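Ulvan Lyase-PL25 (Pseudoalteromonas sp. PLSV, PDB 5UAM) cleaves ulvan, the sulfated cell-wall polysaccharide of green seaweeds, as a beta-propeller lyase of polysaccharide lyase family 25. Local coordinates at residues 339-342 and 347-350; 352-357 and 388-393; 377-382 and 399-404; 404-407 and 412-415. All coordinates share one frame; numbering follows the deposited sequence. Where two conformers were deposited one is given.

Contact 1: residues 339-342 and 347-350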
loop_
_atom_site.group_PDB
_atom_site.type_symbol
_atom_site.label_atom_id
_atom_site.label_comp_id
_atom_site.label_asym_id
_atom_site.label_seq_id
_atom_site.Cartn_x
_atom_site.Cartn_y
_atom_site.Cartn_z
ATOM N N HIS A 339 7.670 -10.987 10.582
ATOM C CA HIS A 339 6.312 -11.107 11.100
ATOM C C HIS A 339 6.296 -10.824 12.596
ATOM O O HIS A 339 7.118 -11.377 13.341
ATOM C CB HIS A 339 5.735 -12.502 10.842
ATOM C CG HIS A 339 4.262 -12.543 11.038
ATOM N ND1 HIS A 339 3.398 -12.003 10.112
ATOM C CD2 HIS A 339 3.500 -12.952 12.079
ATOM C CE1 HIS A 339 2.162 -12.116 10.556
ATOM N NE2 HIS A 339 2.195 -12.695 11.740
ATOM N N VAL A 340 5.335 -9.987 13.021
ATOM C CA VAL A 340 5.156 -9.595 14.418
ATOM C C VAL A 340 3.694 -9.817 14.769
ATOM O O VAL A 340 2.819 -9.641 13.921
ATOM C CB VAL A 340 5.516 -8.096 14.561
ATOM C CG1 VAL A 340 5.062 -7.523 15.910
ATOM C CG2 VAL A 340 7.009 -7.895 14.340
ATOM N N ARG A 341 3.415 -10.219 16.013
ATOM C CA ARG A 341 2.018 -10.354 16.415
ATOM C C ARG A 341 1.845 -10.107 17.904
ATOM O O ARG A 341 2.767 -10.255 18.709
ATOM C CB ARG A 341 1.435 -11.723 16.060
ATOM C CG ARG A 341 2.036 -12.867 16.851
ATOM C CD ARG A 341 1.515 -14.208 16.367
ATOM N NE ARG A 341 2.078 -15.298 17.149
ATOM C CZ ARG A 341 1.524 -15.810 18.244
ATOM N NH1 ARG A 341 0.360 -15.345 18.691
ATOM N NH2 ARG A 341 2.121 -16.804 18.896
ATOM N N TRP A 342 0.616 -9.735 18.251
ATOM C CA TRP A 342 0.182 -9.594 19.633
ATOM C C TRP A 342 -0.411 -10.915 20.092
ATOM O O TRP A 342 -1.344 -11.421 19.471
ATOM C CB TRP A 342 -0.883 -8.502 19.685
ATOM C CG TRP A 342 -1.504 -8.270 21.041
ATOM C CD1 TRP A 342 -2.763 -8.619 21.441
ATOM C CD2 TRP A 342 -0.896 -7.621 22.158
ATOM N NE1 TRP A 342 -2.966 -8.243 22.742
ATOM C CE2 TRP A 342 -1.841 -7.609 23.207
ATOM C CE3 TRP A 342 0.349 -7.031 22.369
ATOM C CZ2 TRP A 342 -1.570 -7.039 24.451
ATOM C CZ3 TRP A 342 0.620 -6.471 23.589
ATOM C CH2 TRP A 342 -0.340 -6.466 24.623
ATOM N N TRP A 347 3.680 -8.267 22.607
ATOM C CA TRP A 347 4.084 -8.402 21.218
ATOM C C TRP A 347 5.252 -9.372 21.127
ATOM O O TRP A 347 6.194 -9.318 21.931
ATOM C CB TRP A 347 4.519 -7.049 20.663
ATOM C CG TRP A 347 3.437 -6.040 20.544
ATOM C CD1 TRP A 347 3.142 -5.034 21.431
ATOM C CD2 TRP A 347 2.500 -5.926 19.480
ATOM N NE1 TRP A 347 2.076 -4.293 20.958
ATOM C CE2 TRP A 347 1.663 -4.823 19.765
ATOM C CE3 TRP A 347 2.286 -6.642 18.300
ATOM C CZ2 TRP A 347 0.640 -4.432 18.907
ATOM C CZ3 TRP A 347 1.263 -6.244 17.458
ATOM C CH2 TRP A 347 0.451 -5.143 17.772
ATOM N N VAL A 348 5.167 -10.267 20.144
ATOM C CA VAL A 348 6.171 -11.293 19.929
ATOM C C VAL A 348 6.553 -11.299 18.455
ATOM O O VAL A 348 5.887 -10.712 17.599
ATOM C CB VAL A 348 5.697 -12.690 20.396
ATOM C CG1 VAL A 348 5.402 -12.671 21.891
ATOM C CG2 VAL A 348 4.480 -13.139 19.613
ATOM N N GLY A 349 7.657 -11.975 18.176
ATOM C CA GLY A 349 8.053 -12.195 16.801
ATOM C C GLY A 349 9.203 -11.322 16.353
ATOM O O GLY A 349 10.125 -11.037 17.126
ATOM N N GLY A 350 9.155 -10.911 15.095
ATOM C CA GLY A 350 10.240 -10.196 14.468
ATOM C C GLY A 350 11.112 -11.060 13.593
ATOM O O GLY A 350 12.090 -10.555 13.042
#

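Contact 2: residues 352-357 and 388-393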
loop_
_atom_site.group_PDB
_atom_site.type_symbol
_atom_site.label_atom_id
_atom_site.label_comp_id
_atom_site.label_asym_id
_atom_site.label_seq_id
_atom_site.Cartn_x
_atom_site.Cartn_y
_atom_site.Cartn_z
ATOM N N LYS A 352 12.336 -13.196 10.329
ATOM C CA LYS A 352 12.183 -13.095 8.884
ATOM C C LYS A 352 11.249 -14.189 8.392
ATOM O O LYS A 352 11.298 -15.335 8.858
ATOM C CB LYS A 352 13.539 -13.285 8.194
ATOM C CG LYS A 352 14.531 -12.155 8.389
ATOM C CD LYS A 352 15.863 -12.493 7.709
ATOM C CE LYS A 352 16.880 -11.397 7.883
ATOM N NZ LYS A 352 18.189 -11.825 7.299
ATOM N N VAL A 353 10.405 -13.831 7.429
ATOM C CA VAL A 353 9.542 -14.813 6.783
ATOM C C VAL A 353 10.377 -15.831 6.023
ATOM O O VAL A 353 10.217 -17.044 6.202
ATOM C CB VAL A 353 8.527 -14.108 5.864
ATOM C CG1 VAL A 353 7.725 -15.135 5.074
ATOM C CG2 VAL A 353 7.575 -13.192 6.671
ATOM N N ILE A 354 11.284 -15.359 5.173
ATOM C CA ILE A 354 12.165 -16.233 4.400
ATOM C C ILE A 354 13.442 -16.427 5.215
ATOM O O ILE A 354 14.207 -15.462 5.379
ATOM C CB ILE A 354 12.462 -15.646 3.016
ATOM C CG1 ILE A 354 11.138 -15.403 2.275
ATOM C CG2 ILE A 354 13.366 -16.618 2.255
ATOM C CD1 ILE A 354 11.275 -14.712 0.908
ATOM N N PRO A 355 13.714 -17.626 5.726
ATOM C CA PRO A 355 14.868 -17.802 6.616
ATOM C C PRO A 355 16.182 -17.498 5.906
ATOM O O PRO A 355 16.388 -17.872 4.751
ATOM C CB PRO A 355 14.794 -19.281 7.017
ATOM C CG PRO A 355 13.515 -19.806 6.518
ATOM C CD PRO A 355 13.004 -18.886 5.459
ATOM N N GLN A 356 17.061 -16.785 6.611
ATOM C CA GLN A 356 18.425 -16.502 6.161
ATOM C C GLN A 356 18.491 -15.720 4.849
ATOM O O GLN A 356 19.545 -15.659 4.210
ATOM C CB GLN A 356 19.266 -17.779 6.060
ATOM C CG GLN A 356 19.603 -18.422 7.407
ATOM C CD GLN A 356 18.493 -19.325 7.925
ATOM O OE1 GLN A 356 17.995 -20.194 7.204
ATOM N NE2 GLN A 356 18.104 -19.126 9.183
ATOM N N TYR A 357 17.404 -15.099 4.417
ATOM C CA TYR A 357 17.435 -14.347 3.174
ATOM C C TYR A 357 17.968 -12.949 3.463
ATOM O O TYR A 357 17.609 -12.328 4.464
ATOM C CB TYR A 357 16.022 -14.287 2.591
ATOM C CG TYR A 357 15.864 -13.625 1.235
ATOM C CD1 TYR A 357 16.323 -14.230 0.048
ATOM C CD2 TYR A 357 15.224 -12.418 1.131
ATOM C CE1 TYR A 357 16.139 -13.590 -1.194
ATOM C CE2 TYR A 357 15.042 -11.792 -0.088
ATOM C CZ TYR A 357 15.486 -12.367 -1.234
ATOM O OH TYR A 357 15.273 -11.697 -2.433
ATOM N N SER A 388 5.729 -16.639 -4.239
ATOM C CA SER A 388 5.361 -17.937 -3.703
ATOM C C SER A 388 4.712 -17.784 -2.332
ATOM O O SER A 388 4.864 -16.765 -1.660
ATOM C CB SER A 388 6.559 -18.872 -3.625
ATOM O OG SER A 388 7.554 -18.335 -2.770
ATOM N N TRP A 389 3.971 -18.820 -1.961
ATOM C CA TRP A 389 3.316 -18.887 -0.661
ATOM C C TRP A 389 4.280 -19.428 0.387
ATOM O O TRP A 389 4.990 -20.410 0.153
ATOM C CB TRP A 389 2.115 -19.825 -0.737
ATOM C CG TRP A 389 0.940 -19.270 -1.513
ATOM C CD1 TRP A 389 0.608 -19.544 -2.798
ATOM C CD2 TRP A 389 -0.034 -18.329 -1.039
ATOM N NE1 TRP A 389 -0.524 -18.838 -3.157
ATOM C CE2 TRP A 389 -0.943 -18.101 -2.087
ATOM C CE3 TRP A 389 -0.240 -17.690 0.181
ATOM C CZ2 TRP A 389 -2.038 -17.246 -1.958
ATOM C CZ3 TRP A 389 -1.334 -16.836 0.309
ATOM C CH2 TRP A 389 -2.214 -16.629 -0.758
ATOM N N TRP A 390 4.290 -18.792 1.556
ATOM C CA TRP A 390 5.071 -19.235 2.706
ATOM C C TRP A 390 4.136 -19.393 3.894
ATOM O O TRP A 390 3.387 -18.464 4.221
ATOM C CB TRP A 390 6.162 -18.212 3.026
ATOM C CG TRP A 390 7.226 -18.187 1.969
ATOM C CD1 TRP A 390 7.115 -17.679 0.711
ATOM C CD2 TRP A 390 8.549 -18.710 2.080
ATOM N NE1 TRP A 390 8.289 -17.849 0.031
ATOM C CE2 TRP A 390 9.193 -18.480 0.841
ATOM C CE3 TRP A 390 9.258 -19.341 3.102
ATOM C CZ2 TRP A 390 10.503 -18.873 0.599
ATOM C CZ3 TRP A 390 10.563 -19.743 2.856
ATOM C CH2 TRP A 390 11.172 -19.504 1.613
ATOM N N GLN A 391 4.179 -20.559 4.535
ATOM C CA GLN A 391 3.206 -20.948 5.550
ATOM C C GLN A 391 3.897 -21.157 6.891
ATOM O O GLN A 391 4.909 -21.862 6.976
ATOM C CB GLN A 391 2.508 -22.247 5.144
ATOM C CG GLN A 391 1.630 -22.869 6.232
ATOM C CD GLN A 391 0.236 -22.296 6.251
ATOM O OE1 GLN A 391 -0.512 -22.430 5.287
ATOM N NE2 GLN A 391 -0.133 -21.669 7.361
ATOM N N SER A 392 3.319 -20.588 7.938
ATOM C CA SER A 392 3.727 -20.864 9.304
ATOM C C SER A 392 2.562 -21.499 10.040
ATOM O O SER A 392 1.404 -21.123 9.831
ATOM C CB SER A 392 4.122 -19.580 10.034
ATOM O OG SER A 392 4.393 -19.839 11.411
ATOM N N HIS A 393 2.882 -22.449 10.924
ATOM C CA HIS A 393 1.915 -22.991 11.870
ATOM C C HIS A 393 2.329 -22.765 13.318
ATOM O O HIS A 393 1.740 -23.372 14.222
ATOM C CB HIS A 393 1.686 -24.483 11.623
ATOM C CG HIS A 393 0.985 -24.769 10.336
ATOM N ND1 HIS A 393 -0.348 -24.476 10.140
ATOM C CD2 HIS A 393 1.430 -25.307 9.175
ATOM C CE1 HIS A 393 -0.698 -24.832 8.917
ATOM N NE2 HIS A 393 0.364 -25.333 8.308
#

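Contact 3: residues 377-382 and 399-404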
loop_
_atom_site.group_PDB
_atom_site.type_symbol
_atom_site.label_atom_id
_atom_site.label_comp_id
_atom_site.label_asym_id
_atom_site.label_seq_id
_atom_site.Cartn_x
_atom_site.Cartn_y
_atom_site.Cartn_z
ATOM N N THR A 377 4.605 -13.859 -1.044
ATOM C CA THR A 377 5.765 -12.986 -0.961
ATOM C C THR A 377 6.603 -13.086 -2.222
ATOM O O THR A 377 6.728 -14.156 -2.825
ATOM C CB THR A 377 6.578 -13.283 0.312
ATOM O OG1 THR A 377 7.856 -12.627 0.270
ATOM C CG2 THR A 377 6.797 -14.722 0.458
ATOM N N THR A 378 7.160 -11.956 -2.629
ATOM C CA THR A 378 8.099 -11.954 -3.738
ATOM C C THR A 378 9.523 -11.742 -3.244
ATOM O O THR A 378 9.776 -10.964 -2.319
ATOM C CB THR A 378 7.728 -10.957 -4.843
ATOM O OG1 THR A 378 8.638 -11.106 -5.941
ATOM C CG2 THR A 378 7.812 -9.544 -4.382
ATOM N N TYR A 379 10.446 -12.429 -3.900
ATOM C CA TYR A 379 11.870 -12.360 -3.626
ATOM C C TYR A 379 12.565 -12.719 -4.925
ATOM O O TYR A 379 11.925 -13.160 -5.876
ATOM C CB TYR A 379 12.232 -13.296 -2.462
ATOM C CG TYR A 379 12.083 -14.769 -2.757
ATOM C CD1 TYR A 379 10.863 -15.425 -2.635
ATOM C CD2 TYR A 379 13.174 -15.510 -3.147
ATOM C CE1 TYR A 379 10.764 -16.792 -2.903
ATOM C CE2 TYR A 379 13.079 -16.866 -3.429
ATOM C CZ TYR A 379 11.872 -17.503 -3.298
ATOM O OH TYR A 379 11.790 -18.850 -3.576
ATOM N N ASN A 380 13.869 -12.499 -4.996
ATOM C CA ASN A 380 14.616 -12.918 -6.167
ATOM C C ASN A 380 15.560 -14.056 -5.810
ATOM O O ASN A 380 16.097 -14.130 -4.699
ATOM C CB ASN A 380 15.343 -11.754 -6.863
ATOM C CG ASN A 380 14.448 -11.028 -7.894
ATOM O OD1 ASN A 380 13.263 -10.768 -7.626
ATOM N ND2 ASN A 380 15.003 -10.702 -9.058
ATOM N N GLN A 381 15.732 -14.961 -6.761
ATOM C CA GLN A 381 16.743 -15.999 -6.684
ATOM C C GLN A 381 17.613 -15.767 -7.900
ATOM O O GLN A 381 17.156 -15.930 -9.039
ATOM C CB GLN A 381 16.156 -17.409 -6.689
ATOM C CG GLN A 381 17.282 -18.444 -6.534
ATOM C CD GLN A 381 16.816 -19.886 -6.536
ATOM O OE1 GLN A 381 15.954 -20.275 -7.323
ATOM N NE2 GLN A 381 17.402 -20.695 -5.655
ATOM N N ASP A 382 18.858 -15.369 -7.667
ATOM C CA ASP A 382 19.733 -14.951 -8.753
ATOM C C ASP A 382 18.996 -13.805 -9.445
ATOM O O ASP A 382 18.513 -12.893 -8.756
ATOM C CB ASP A 382 20.069 -16.160 -9.616
ATOM C CG ASP A 382 20.711 -17.295 -8.817
ATOM O OD1 ASP A 382 21.576 -17.010 -7.962
ATOM O OD2 ASP A 382 20.339 -18.469 -9.040
ATOM N N PHE A 399 8.505 -20.112 8.780
ATOM C CA PHE A 399 7.695 -20.288 7.589
ATOM C C PHE A 399 8.386 -21.266 6.647
ATOM O O PHE A 399 9.615 -21.340 6.598
ATOM C CB PHE A 399 7.516 -18.962 6.834
ATOM C CG PHE A 399 6.668 -17.950 7.555
ATOM C CD1 PHE A 399 7.208 -17.172 8.567
ATOM C CD2 PHE A 399 5.337 -17.774 7.215
ATOM C CE1 PHE A 399 6.426 -16.234 9.238
ATOM C CE2 PHE A 399 4.553 -16.847 7.875
ATOM C CZ PHE A 399 5.099 -16.079 8.887
ATOM N N VAL A 400 7.572 -22.026 5.920
ATOM C CA VAL A 400 8.027 -22.995 4.931
ATOM C C VAL A 400 7.399 -22.628 3.596
ATOM O O VAL A 400 6.207 -22.310 3.539
ATOM C CB VAL A 400 7.602 -24.422 5.321
ATOM C CG1 VAL A 400 7.932 -25.398 4.201
ATOM C CG2 VAL A 400 8.311 -24.835 6.594
ATOM N N GLU A 401 8.185 -22.692 2.522
ATOM C CA GLU A 401 7.672 -22.339 1.205
ATOM C C GLU A 401 6.771 -23.454 0.677
ATOM O O GLU A 401 7.104 -24.641 0.780
ATOM C CB GLU A 401 8.836 -22.092 0.245
ATOM C CG GLU A 401 8.422 -21.477 -1.089
ATOM C CD GLU A 401 9.606 -21.113 -1.966
ATOM O OE1 GLU A 401 10.602 -21.866 -1.957
ATOM O OE2 GLU A 401 9.537 -20.086 -2.682
ATOM N N ASP A 402 5.624 -23.067 0.133
ATOM C CA ASP A 402 4.699 -23.981 -0.529
ATOM C C ASP A 402 4.674 -23.642 -2.022
ATOM O O ASP A 402 5.745 -23.607 -2.635
ATOM C CB ASP A 402 3.350 -23.959 0.188
ATOM C CG ASP A 402 2.433 -25.083 -0.270
ATOM O OD1 ASP A 402 2.935 -26.045 -0.889
ATOM O OD2 ASP A 402 1.211 -25.003 -0.018
ATOM N N LYS A 403 3.522 -23.402 -2.633
ATOM C CA LYS A 403 3.454 -23.305 -4.081
ATOM C C LYS A 403 4.028 -21.981 -4.580
ATOM O O LYS A 403 3.824 -20.922 -3.979
ATOM C CB LYS A 403 2.006 -23.444 -4.560
ATOM C CG LYS A 403 1.343 -24.775 -4.231
ATOM C CD LYS A 403 0.160 -25.040 -5.165
ATOM C CE LYS A 403 -0.620 -26.297 -4.785
ATOM N NZ LYS A 403 -1.831 -25.976 -3.971
ATOM N N THR A 404 4.733 -22.050 -5.702
ATOM C CA THR A 404 5.089 -20.869 -6.474
ATOM C C THR A 404 3.958 -20.555 -7.450
ATOM O O THR A 404 3.522 -21.424 -8.203
ATOM C CB THR A 404 6.400 -21.096 -7.235
ATOM O OG1 THR A 404 7.487 -21.222 -6.298
ATOM C CG2 THR A 404 6.697 -19.934 -8.176
#

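Contact 4: residues 404-407 and 412-415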
loop_
_atom_site.group_PDB
_atom_site.type_symbol
_atom_site.label_atom_id
_atom_site.label_comp_id
_atom_site.label_asym_id
_atom_site.label_seq_id
_atom_site.Cartn_x
_atom_site.Cartn_y
_atom_site.Cartn_z
ATOM N N THR A 404 4.733 -22.050 -5.702
ATOM C CA THR A 404 5.089 -20.869 -6.474
ATOM C C THR A 404 3.958 -20.555 -7.450
ATOM O O THR A 404 3.522 -21.424 -8.203
ATOM C CB THR A 404 6.400 -21.096 -7.235
ATOM O OG1 THR A 404 7.487 -21.222 -6.298
ATOM C CG2 THR A 404 6.697 -19.934 -8.176
ATOM N N VAL A 405 3.496 -19.303 -7.433
ATOM C CA VAL A 405 2.370 -18.869 -8.244
ATOM C C VAL A 405 2.842 -18.195 -9.531
ATOM O O VAL A 405 2.143 -18.209 -10.546
ATOM C CB VAL A 405 1.516 -17.905 -7.396
ATOM C CG1 VAL A 405 0.381 -17.340 -8.181
ATOM C CG2 VAL A 405 0.994 -18.623 -6.150
ATOM N N LEU A 406 4.016 -17.575 -9.489
ATOM C CA LEU A 406 4.560 -16.924 -10.674
ATOM C C LEU A 406 6.068 -16.833 -10.522
ATOM O O LEU A 406 6.565 -16.531 -9.436
ATOM C CB LEU A 406 3.963 -15.511 -10.857
ATOM C CG LEU A 406 4.074 -14.922 -12.253
ATOM C CD1 LEU A 406 3.204 -15.665 -13.227
ATOM C CD2 LEU A 406 3.695 -13.452 -12.225
ATOM N N ARG A 407 6.795 -17.135 -11.599
ATOM C CA ARG A 407 8.243 -17.036 -11.567
ATOM C C ARG A 407 8.695 -16.588 -12.942
ATOM O O ARG A 407 8.254 -17.158 -13.940
ATOM C CB ARG A 407 8.864 -18.390 -11.213
ATOM C CG ARG A 407 10.350 -18.306 -10.964
ATOM C CD ARG A 407 10.942 -19.628 -10.474
ATOM N NE ARG A 407 12.384 -19.478 -10.287
ATOM C CZ ARG A 407 13.053 -19.767 -9.178
ATOM N NH1 ARG A 407 14.361 -19.560 -9.154
ATOM N NH2 ARG A 407 12.443 -20.280 -8.109
ATOM N N SER A 412 12.101 -8.576 -11.906
ATOM C CA SER A 412 11.734 -8.467 -10.501
ATOM C C SER A 412 10.264 -8.092 -10.454
ATOM O O SER A 412 9.723 -7.541 -11.405
ATOM C CB SER A 412 12.565 -7.433 -9.731
ATOM O OG SER A 412 12.350 -6.127 -10.218
ATOM N N PHE A 413 9.608 -8.421 -9.346
ATOM C CA PHE A 413 8.177 -8.194 -9.233
ATOM C C PHE A 413 7.870 -7.029 -8.302
ATOM O O PHE A 413 8.468 -6.892 -7.230
ATOM C CB PHE A 413 7.435 -9.413 -8.662
ATOM C CG PHE A 413 7.409 -10.631 -9.558
ATOM C CD1 PHE A 413 7.384 -10.507 -10.946
ATOM C CD2 PHE A 413 7.342 -11.896 -9.020
ATOM C CE1 PHE A 413 7.334 -11.621 -11.766
ATOM C CE2 PHE A 413 7.327 -13.035 -9.826
ATOM C CZ PHE A 413 7.292 -12.903 -11.206
ATOM N N ALA A 414 6.916 -6.216 -8.708
ATOM C CA ALA A 414 6.177 -5.340 -7.813
ATOM C C ALA A 414 4.839 -6.007 -7.553
ATOM O O ALA A 414 4.243 -6.563 -8.484
ATOM C CB ALA A 414 5.967 -3.975 -8.475
ATOM N N ILE A 415 4.348 -5.923 -6.317
ATOM C CA ILE A 415 3.097 -6.583 -5.947
ATOM C C ILE A 415 2.147 -5.621 -5.260
ATOM O O ILE A 415 2.552 -4.621 -4.654
ATOM C CB ILE A 415 3.311 -7.827 -5.068
ATOM C CG1 ILE A 415 4.142 -7.509 -3.819
ATOM C CG2 ILE A 415 3.999 -8.923 -5.914
ATOM C CD1 ILE A 415 4.079 -8.626 -2.770
#

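Contact 1: residues 339-342 and 347-350
Arg341 and Val348 form a hydrogen-bonded antiparallel pair in the hairpin of strands 336-342 and 347-352, at the outer end of a four-stranded propeller sheet. Arg341 N reaches Val348 O at 3.0 Å, and Val348 N meets Arg341 O at 2.8 Å, almost in line with the carbonyl. Gly350 N adds a third bond to His339 O at 2.7 Å. Gly349 faces Val340 in a non-hydrogen-bonded pair; a CB there would run into His339 O, and its backbone angles by themselves call for glycine.

The tryptophans share one face. Trp347 CG lies anti to the carbonyl carbon (chi1 -67°), which swings the indole across to Trp342. The edge of the Trp342 six-membered ring meets the face of Trp347, an edge-to-face pair with planes 62° apart. Trp342 CB also makes a CH-pi contact over the Trp347 six-membered ring, 3.9 Å from its centroid, and Val340 CG1 touches Trp347 CE3.

On the other face, Val348 CG2 packs on Arg341 CG and over the guanidinium's rim near NE. An alanine at Trp347 would probably leave the Trp342 edge and Val340 CG1 without their aromatic partner. Three backbone bonds thus fix the register, while the indole pair holds the tryptophan face.

Contact 2: residues 352-357 and 388-393
Trp390 lays its indole against Ile354, whose CG1 stands over one face of the six-membered ring, 3.9 Å from the centroid and 13° off the normal. The two side chains cross at about a right angle. With CG1 of Ile354 anti to its own carbonyl carbon (chi1 -57°), that branch covers the ring while CG2 reaches the outer atom Trp390 CH2 at 3.7 Å.

Pro355 and Trp390 come from opposite directions, and Pro355 CD meets Trp390 CZ3 at 3.7 Å, obliquely to the ring. Nearer the root of the tryptophan, Val353 CG1 touches Trp390 CB at 4.0 Å, and Val353 O lies obliquely by CE3. Three successive residues therefore follow the side chain from CB to the far rim of the indole, in a contact that is wholly apolar between side chains. The pyrrole nitrogen turns back to its own strand, where Trp390 NE1 makes a weak hydrogen bond to Ser388 OG.

The loop is shaped by a type II beta turn from Ile354 to Tyr357, and Lys352 NZ spans it to bond Tyr357 O. As in a beta-propeller, the connection leaving one four-stranded antiparallel sheet packs on strand 384-392 of the next.

Contact 3: residues 377-382 and 399-404
Tyr379 and Glu401 sit on extended backbones, in strands 373-381 and 400-408, which are not paired directly, and only their side chains bridge the gap. The two side chains come from opposite directions. Tyr379 OH donates to Glu401 OE2 over 2.7 Å, approaching on the syn side of that oxygen and 20° out of the carboxylate plane. Seen from the tyrosine, OE2 lies at the ring edge and in its plane; ring and carboxylate are turned 47° against each other.

Glu401 gets there by an extended chain, its CG anti to the backbone N (chi1 -170°), which carries the carboxylate across to the phenol. The same OE2 is also bonded by Ser388 OG, so two hydroxyl groups grip one oxygen, and this pairing would probably favour a charged carboxylate. A phenylalanine in place of Tyr379 would probably leave Glu401 OE2 without its phenol donor and make the carboxylate less firmly fixed in rotation.

Strand 384-392 lies between the two strands in the antiparallel sheet and supplies Ser388, while its Trp390 touches Glu401 and its Val386 touches Tyr379. Ile354, in the loop before strand 362-367, packs on Tyr379 as well.

Contact 4: residues 404-407 and 412-415
Phe413 reaches from strand 412-415 toward Leu406 of strand 400-408, and its ring carries nearly all of the contact. Its CB points toward the other strand and lies beside Thr378 OG1 of strand 373-381. From there CG stands anti to the carbonyl carbon (chi1 -68°), which sends the ring out across the gap. The far end of the ring does the touching. On one side of the tip, CE2 comes 3.6 Å from Leu406 O, which lies at the ring edge and in its plane, a placement that lets the slightly positive rim of the ring face the carbonyl oxygen. At the tip itself, CZ meets Leu406 CD2 at 3.8 Å and Leu406 CG at 3.9 Å. It also approaches Arg407 CA, again near the ring plane. On the other side, CE1 is 4.1 Å from Leu406 CD2. The two side chains cross obliquely.

The CB of Arg407 points away from strand 412-415, and its NH1 is hydrogen-bonded to Gln381 OE1. At Leu406 itself the strand is irregular: Val405 and Leu406 both face Leu387 of strand 384-392, a classic beta bulge. Strands 400-408 and 412-415 are end strands of two successive sheets of the beta-propeller, which the contact spans. Val430 of strand 428-433 touches both Leu406 and Phe413, and Ala385 of strand 384-392 also packs on the phenylalanine.

Along the chain, contact 1 closes before contact 2 opens, contacts 2 and 3 alternate their segments, and contact 4 begins on Thr404, where contact 3 ends. Contact 1 pairs the last two strands of the sheet of strands 303-311, 317-324, 336-342 and 347-352, and the loop leaving it enters contact 2, whose centre is about 14 Å away. Contacts 2, 3 and 4 all reach the next sheet, formed by strands 362-367, 373-381, 384-392 and 400-408. The centres of contacts 2 and 3 are about 7 Å apart, those of 3 and 4 about 9 Å. Contacts 1 and 3 hold strands within a propeller sheet, while contacts 2 and 4 join one sheet to the next.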